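Glycosyltransferase (Streptomyces halstedii, PDB 3WAD) belongs to the GT-B glycosyltransferases, two-domain enzymes related to the erythromycin biosynthesis protein CIII family. Local coordinates at residues V264-I276 with L367-I380. Sequence-based numbering, arbitrary orientation.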
loop_
_atom_site.group_PDB
_atom_site.type_symbol
_atom_site.label_atom_id
_atom_site.label_comp_id
_atom_site.label_asym_id
_atom_site.label_seq_id
_atom_site.Cartn_x
_atom_site.Cartn_y
_atom_site.Cartn_z
ATOM N N VAL B 264 -6.706 1.842 -43.929
ATOM C CA VAL B 264 -7.737 1.914 -42.894
ATOM C C VAL B 264 -7.066 2.622 -41.718
ATOM O O VAL B 264 -6.134 2.112 -41.100
ATOM C CB VAL B 264 -8.297 0.514 -42.500
ATOM C CG1 VAL B 264 -9.554 0.662 -41.653
ATOM C CG2 VAL B 264 -8.571 -0.350 -43.772
ATOM N N THR B 265 -7.555 3.810 -41.427
ATOM C CA THR B 265 -6.835 4.725 -40.582
ATOM C C THR B 265 -7.224 4.640 -39.087
ATOM O O THR B 265 -8.305 4.135 -38.742
ATOM C CB THR B 265 -7.010 6.134 -41.152
ATOM O OG1 THR B 265 -5.931 6.928 -40.717
ATOM C CG2 THR B 265 -8.278 6.793 -40.701
ATOM N N LEU B 266 -6.340 5.139 -38.211
ATOM C CA LEU B 266 -6.618 5.259 -36.758
ATOM C C LEU B 266 -7.824 6.158 -36.505
ATOM O O LEU B 266 -8.718 5.821 -35.710
ATOM C CB LEU B 266 -5.350 5.721 -36.018
ATOM C CG LEU B 266 -5.112 5.857 -34.499
ATOM C CD1 LEU B 266 -6.225 5.360 -33.633
ATOM C CD2 LEU B 266 -3.794 5.196 -34.074
ATOM N N ALA B 267 -7.903 7.273 -37.230
ATOM C CA ALA B 267 -9.118 8.108 -37.182
ATOM C C ALA B 267 -10.425 7.362 -37.579
ATOM O O ALA B 267 -11.466 7.490 -36.911
ATOM C CB ALA B 267 -8.927 9.342 -38.023
ATOM N N ASP B 268 -10.352 6.578 -38.657
ATOM C CA ASP B 268 -11.454 5.727 -39.114
ATOM C C ASP B 268 -11.946 4.807 -38.002
ATOM O O ASP B 268 -13.143 4.701 -37.762
ATOM C CB ASP B 268 -10.998 4.849 -40.266
ATOM C CG ASP B 268 -10.756 5.619 -41.540
ATOM O OD1 ASP B 268 -11.215 6.795 -41.607
ATOM O OD2 ASP B 268 -10.092 5.044 -42.449
ATOM N N PHE B 269 -11.008 4.115 -37.356
ATOM C CA PHE B 269 -11.316 3.285 -36.181
ATOM C C PHE B 269 -11.940 4.079 -35.085
ATOM O O PHE B 269 -12.934 3.662 -34.528
ATOM C CB PHE B 269 -10.056 2.631 -35.650
ATOM C CG PHE B 269 -9.756 1.325 -36.303
ATOM C CD1 PHE B 269 -8.670 1.200 -37.153
ATOM C CD2 PHE B 269 -10.591 0.205 -36.068
ATOM C CE1 PHE B 269 -8.386 -0.028 -37.787
ATOM C CE2 PHE B 269 -10.338 -1.033 -36.716
ATOM C CZ PHE B 269 -9.220 -1.146 -37.571
ATOM N N VAL B 270 -11.404 5.254 -34.791
ATOM C CA VAL B 270 -11.988 6.068 -33.716
ATOM C C VAL B 270 -13.367 6.661 -34.038
ATOM O O VAL B 270 -14.274 6.712 -33.168
ATOM C CB VAL B 270 -11.019 7.172 -33.267
ATOM C CG1 VAL B 270 -11.680 8.051 -32.278
ATOM C CG2 VAL B 270 -9.803 6.521 -32.631
ATOM N N ASN B 271 -13.546 7.098 -35.288
ATOM C CA ASN B 271 -14.865 7.620 -35.720
ATOM C C ASN B 271 -15.947 6.569 -35.641
ATOM O O ASN B 271 -17.048 6.854 -35.145
ATOM C CB ASN B 271 -14.786 8.248 -37.139
ATOM C CG ASN B 271 -13.910 9.481 -37.179
ATOM O OD1 ASN B 271 -12.983 9.549 -37.973
ATOM N ND2 ASN B 271 -14.169 10.449 -36.309
ATOM N N ALA B 272 -15.648 5.338 -36.073
ATOM C CA ALA B 272 -16.651 4.258 -36.012
ATOM C C ALA B 272 -17.012 3.868 -34.573
ATOM O O ALA B 272 -18.199 3.824 -34.173
ATOM C CB ALA B 272 -16.188 3.058 -36.767
ATOM N N VAL B 273 -15.970 3.586 -33.796
ATOM C CA VAL B 273 -16.100 3.225 -32.409
ATOM C C VAL B 273 -16.875 4.298 -31.650
ATOM O O VAL B 273 -17.767 3.969 -30.847
ATOM C CB VAL B 273 -14.703 2.971 -31.794
ATOM C CG1 VAL B 273 -14.852 2.614 -30.383
ATOM C CG2 VAL B 273 -14.039 1.820 -32.524
ATOM N N ALA B 274 -16.624 5.574 -31.948
ATOM C CA ALA B 274 -17.406 6.630 -31.284
ATOM C C ALA B 274 -18.881 6.766 -31.749
ATOM O O ALA B 274 -19.690 7.435 -31.122
ATOM C CB ALA B 274 -16.674 7.983 -31.390
ATOM N N ASP B 275 -19.243 6.124 -32.851
ATOM C CA ASP B 275 -20.573 6.361 -33.435
ATOM C C ASP B 275 -21.633 5.494 -32.737
ATOM O O ASP B 275 -22.200 4.573 -33.298
ATOM C CB ASP B 275 -20.483 6.184 -34.956
ATOM C CG ASP B 275 -21.777 6.515 -35.681
ATOM O OD1 ASP B 275 -22.601 7.309 -35.138
ATOM O OD2 ASP B 275 -21.973 5.902 -36.772
ATOM N N ILE B 276 -21.879 5.801 -31.471
ATOM C CA ILE B 276 -22.669 4.968 -30.598
ATOM C C ILE B 276 -23.386 5.860 -29.598
ATOM O O ILE B 276 -23.035 7.003 -29.398
ATOM C CB ILE B 276 -21.720 3.978 -29.794
ATOM C CG1 ILE B 276 -20.793 4.768 -28.838
ATOM C CG2 ILE B 276 -20.897 3.103 -30.775
ATOM C CD1 ILE B 276 -20.640 4.156 -27.497
ATOM N N LEU B 367 -10.382 -7.400 -37.600
ATOM C CA LEU B 367 -10.654 -6.098 -37.082
ATOM C C LEU B 367 -11.078 -5.188 -38.221
ATOM O O LEU B 367 -10.302 -4.988 -39.120
ATOM C CB LEU B 367 -9.326 -5.596 -36.550
ATOM C CG LEU B 367 -9.257 -4.555 -35.486
ATOM C CD1 LEU B 367 -10.346 -4.848 -34.479
ATOM C CD2 LEU B 367 -7.826 -4.698 -34.896
ATOM N N THR B 368 -12.315 -4.685 -38.210
ATOM C CA THR B 368 -12.687 -3.527 -39.033
ATOM C C THR B 368 -13.330 -2.470 -38.130
ATOM O O THR B 368 -13.853 -2.798 -37.051
ATOM C CB THR B 368 -13.628 -3.892 -40.231
ATOM O OG1 THR B 368 -14.900 -4.362 -39.763
ATOM C CG2 THR B 368 -13.035 -4.984 -41.029
ATOM N N PRO B 369 -13.334 -1.192 -38.567
ATOM C CA PRO B 369 -14.022 -0.168 -37.722
ATOM C C PRO B 369 -15.494 -0.525 -37.509
ATOM O O PRO B 369 -16.025 -0.487 -36.372
ATOM C CB PRO B 369 -13.843 1.114 -38.528
ATOM C CG PRO B 369 -12.572 0.896 -39.288
ATOM C CD PRO B 369 -12.553 -0.576 -39.650
ATOM N N ASP B 370 -16.116 -0.974 -38.594
ATOM C CA ASP B 370 -17.512 -1.301 -38.574
ATOM C C ASP B 370 -17.848 -2.460 -37.639
ATOM O O ASP B 370 -18.855 -2.377 -36.917
ATOM C CB ASP B 370 -18.004 -1.598 -39.987
ATOM C CG ASP B 370 -18.267 -0.331 -40.793
ATOM O OD1 ASP B 370 -17.805 0.769 -40.402
ATOM O OD2 ASP B 370 -18.944 -0.460 -41.849
ATOM N N ARG B 371 -17.018 -3.508 -37.673
ATOM C CA ARG B 371 -17.131 -4.637 -36.737
ATOM C C ARG B 371 -17.033 -4.242 -35.274
ATOM O O ARG B 371 -17.888 -4.671 -34.477
ATOM C CB ARG B 371 -16.149 -5.750 -37.058
ATOM C CG ARG B 371 -16.582 -6.471 -38.264
ATOM C CD ARG B 371 -15.723 -7.686 -38.560
ATOM N NE ARG B 371 -15.425 -7.701 -39.994
ATOM C CZ ARG B 371 -14.663 -8.595 -40.640
ATOM N NH1 ARG B 371 -14.091 -9.610 -39.995
ATOM N NH2 ARG B 371 -14.477 -8.469 -41.964
ATOM N N LEU B 372 -16.065 -3.411 -34.909
ATOM C CA LEU B 372 -15.992 -2.910 -33.506
ATOM C C LEU B 372 -17.218 -2.110 -33.111
ATOM O O LEU B 372 -17.813 -2.336 -32.063
ATOM C CB LEU B 372 -14.804 -2.004 -33.292
ATOM C CG LEU B 372 -13.411 -2.543 -33.074
ATOM C CD1 LEU B 372 -12.460 -1.306 -32.808
ATOM C CD2 LEU B 372 -13.335 -3.626 -31.944
ATOM N N ARG B 373 -17.609 -1.155 -33.955
ATOM C CA ARG B 373 -18.738 -0.316 -33.642
ATOM C C ARG B 373 -20.000 -1.152 -33.419
ATOM O O ARG B 373 -20.746 -1.005 -32.369
ATOM C CB ARG B 373 -18.899 0.697 -34.777
ATOM C CG ARG B 373 -20.037 1.609 -34.640
ATOM C CD ARG B 373 -20.464 2.092 -36.046
ATOM N NE ARG B 373 -21.077 1.029 -36.845
ATOM C CZ ARG B 373 -21.174 1.045 -38.182
ATOM N NH1 ARG B 373 -20.711 2.079 -38.901
ATOM N NH2 ARG B 373 -21.756 0.014 -38.801
ATOM N N ASP B 374 -20.234 -2.089 -34.353
ATOM C CA ASP B 374 -21.436 -2.936 -34.266
ATOM C C ASP B 374 -21.440 -3.741 -32.986
ATOM O O ASP B 374 -22.455 -3.817 -32.292
ATOM C CB ASP B 374 -21.557 -3.872 -35.464
ATOM C CG ASP B 374 -21.912 -3.124 -36.735
ATOM O OD1 ASP B 374 -22.320 -1.943 -36.617
ATOM O OD2 ASP B 374 -21.718 -3.717 -37.847
ATOM N N GLN B 375 -20.303 -4.350 -32.646
ATOM C CA GLN B 375 -20.210 -5.079 -31.354
ATOM C C GLN B 375 -20.485 -4.148 -30.159
ATOM O O GLN B 375 -21.282 -4.469 -29.266
ATOM C CB GLN B 375 -18.859 -5.765 -31.289
ATOM C CG GLN B 375 -18.749 -6.945 -32.232
ATOM C CD GLN B 375 -17.448 -7.751 -32.015
ATOM O OE1 GLN B 375 -16.403 -7.195 -31.738
ATOM N NE2 GLN B 375 -17.524 -9.035 -32.134
ATOM N N LEU B 376 -19.857 -2.975 -30.156
ATOM C CA LEU B 376 -20.051 -2.019 -29.078
ATOM C C LEU B 376 -21.502 -1.604 -28.931
ATOM O O LEU B 376 -22.020 -1.506 -27.792
ATOM C CB LEU B 376 -19.161 -0.775 -29.245
ATOM C CG LEU B 376 -19.088 0.168 -28.017
ATOM C CD1 LEU B 376 -18.787 -0.620 -26.754
ATOM C CD2 LEU B 376 -18.062 1.272 -28.198
ATOM N N ARG B 377 -22.167 -1.375 -30.084
ATOM C CA ARG B 377 -23.545 -1.020 -30.103
ATOM C C ARG B 377 -24.380 -2.145 -29.476
ATOM O O ARG B 377 -25.300 -1.857 -28.740
ATOM C CB ARG B 377 -23.978 -0.685 -31.535
ATOM C CG ARG B 377 -23.508 0.665 -32.005
ATOM C CD ARG B 377 -24.296 1.102 -33.247
ATOM N NE ARG B 377 -23.483 1.701 -34.321
ATOM C CZ ARG B 377 -23.942 2.604 -35.194
ATOM N NH1 ARG B 377 -25.174 3.081 -35.097
ATOM N NH2 ARG B 377 -23.172 3.095 -36.134
ATOM N N ARG B 378 -24.077 -3.413 -29.743
ATOM C CA ARG B 378 -24.790 -4.510 -29.064
ATOM C C ARG B 378 -24.629 -4.562 -27.550
ATOM O O ARG B 378 -25.604 -4.732 -26.797
ATOM C CB ARG B 378 -24.417 -5.843 -29.651
ATOM C CG ARG B 378 -24.821 -5.958 -31.119
ATOM C CD ARG B 378 -24.636 -7.358 -31.557
ATOM N NE ARG B 378 -25.385 -8.241 -30.661
ATOM C CZ ARG B 378 -25.100 -9.517 -30.440
ATOM N NH1 ARG B 378 -24.056 -10.118 -30.993
ATOM N NH2 ARG B 378 -25.878 -10.196 -29.636
ATOM N N LEU B 379 -23.395 -4.384 -27.097
ATOM C CA LEU B 379 -23.084 -4.346 -25.645
ATOM C C LEU B 379 -23.885 -3.294 -24.905
ATOM O O LEU B 379 -24.385 -3.551 -23.789
ATOM C CB LEU B 379 -21.598 -4.089 -25.447
ATOM C CG LEU B 379 -20.670 -5.201 -25.923
ATOM C CD1 LEU B 379 -19.267 -4.904 -25.438
ATOM C CD2 LEU B 379 -21.172 -6.515 -25.388
ATOM N N ILE B 380 -24.012 -2.139 -25.557
ATOM C CA ILE B 380 -24.792 -0.976 -25.123
ATOM C C ILE B 380 -26.292 -1.308 -25.153
ATOM O O ILE B 380 -27.022 -0.952 -24.214
ATOM C CB ILE B 380 -24.496 0.304 -26.051
ATOM C CG1 ILE B 380 -23.364 1.179 -25.540
ATOM C CG2 ILE B 380 -25.653 1.267 -26.070
ATOM C CD1 ILE B 380 -22.414 0.475 -24.614
HETATM O O HOH W 1 -20.123 4.667 -38.202
#
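Pro369 lies on one face of the Phe269 ring, its CG 4.0 Å from the ring centroid and 16° off the normal, a CH-pi contact. Leu367 CG and Leu372 CD1 come up to the same ring obliquely. A second flat group, the Arg377 guanidinium, carries the backbone O of Asp275 over the centre of one face, 3.1 Å above the plane; no N-H points at that oxygen. The Arg373 guanidinium takes Asp374 OD1 at its edge, in plane, gripped side-on by NE and NH2, and has Asp370 CB over one face.

Between these ends the helices 266-274 and 369-380 run nearly parallel, 22° apart, with axes 7.9 Å from each other at closest approach. The small side chain of Ala272 is consistent with this close approach: its CB meets Pro369 CB at 3.5 Å. Val273 has CG1 anti to the backbone N (chi1 180°), which sends CG2 to Leu372 CD1 and CG1 to Leu376 CD2. The side chains of Ile276 and Leu376 cross at about a right angle, meeting through Ile276 CD1 and Leu376 CD2, and Leu376 also packs on Val248, Ala316 and Val318 of the parallel sheet beneath, as expected for neighbouring helices covering one side of a Rossmann-like domain of a GT-B fold.

Asp275 OD2 forms a salt bridge with Arg377 NH2 at 3.1 Å, although the position of that nitrogen is less certain. A water donates to Asp275 OD2 and accepts from Arg373 NH1 (2.7 Å), bridging the inverse gamma turn centred on Asp275, just past helix 266-274, to helix 369-380. No direct hydrogen bond crosses the contact: apolar packing holds the inner side, while charge and water join the outer, where Asp275 probably offsets some of the positive charge of the two arginines.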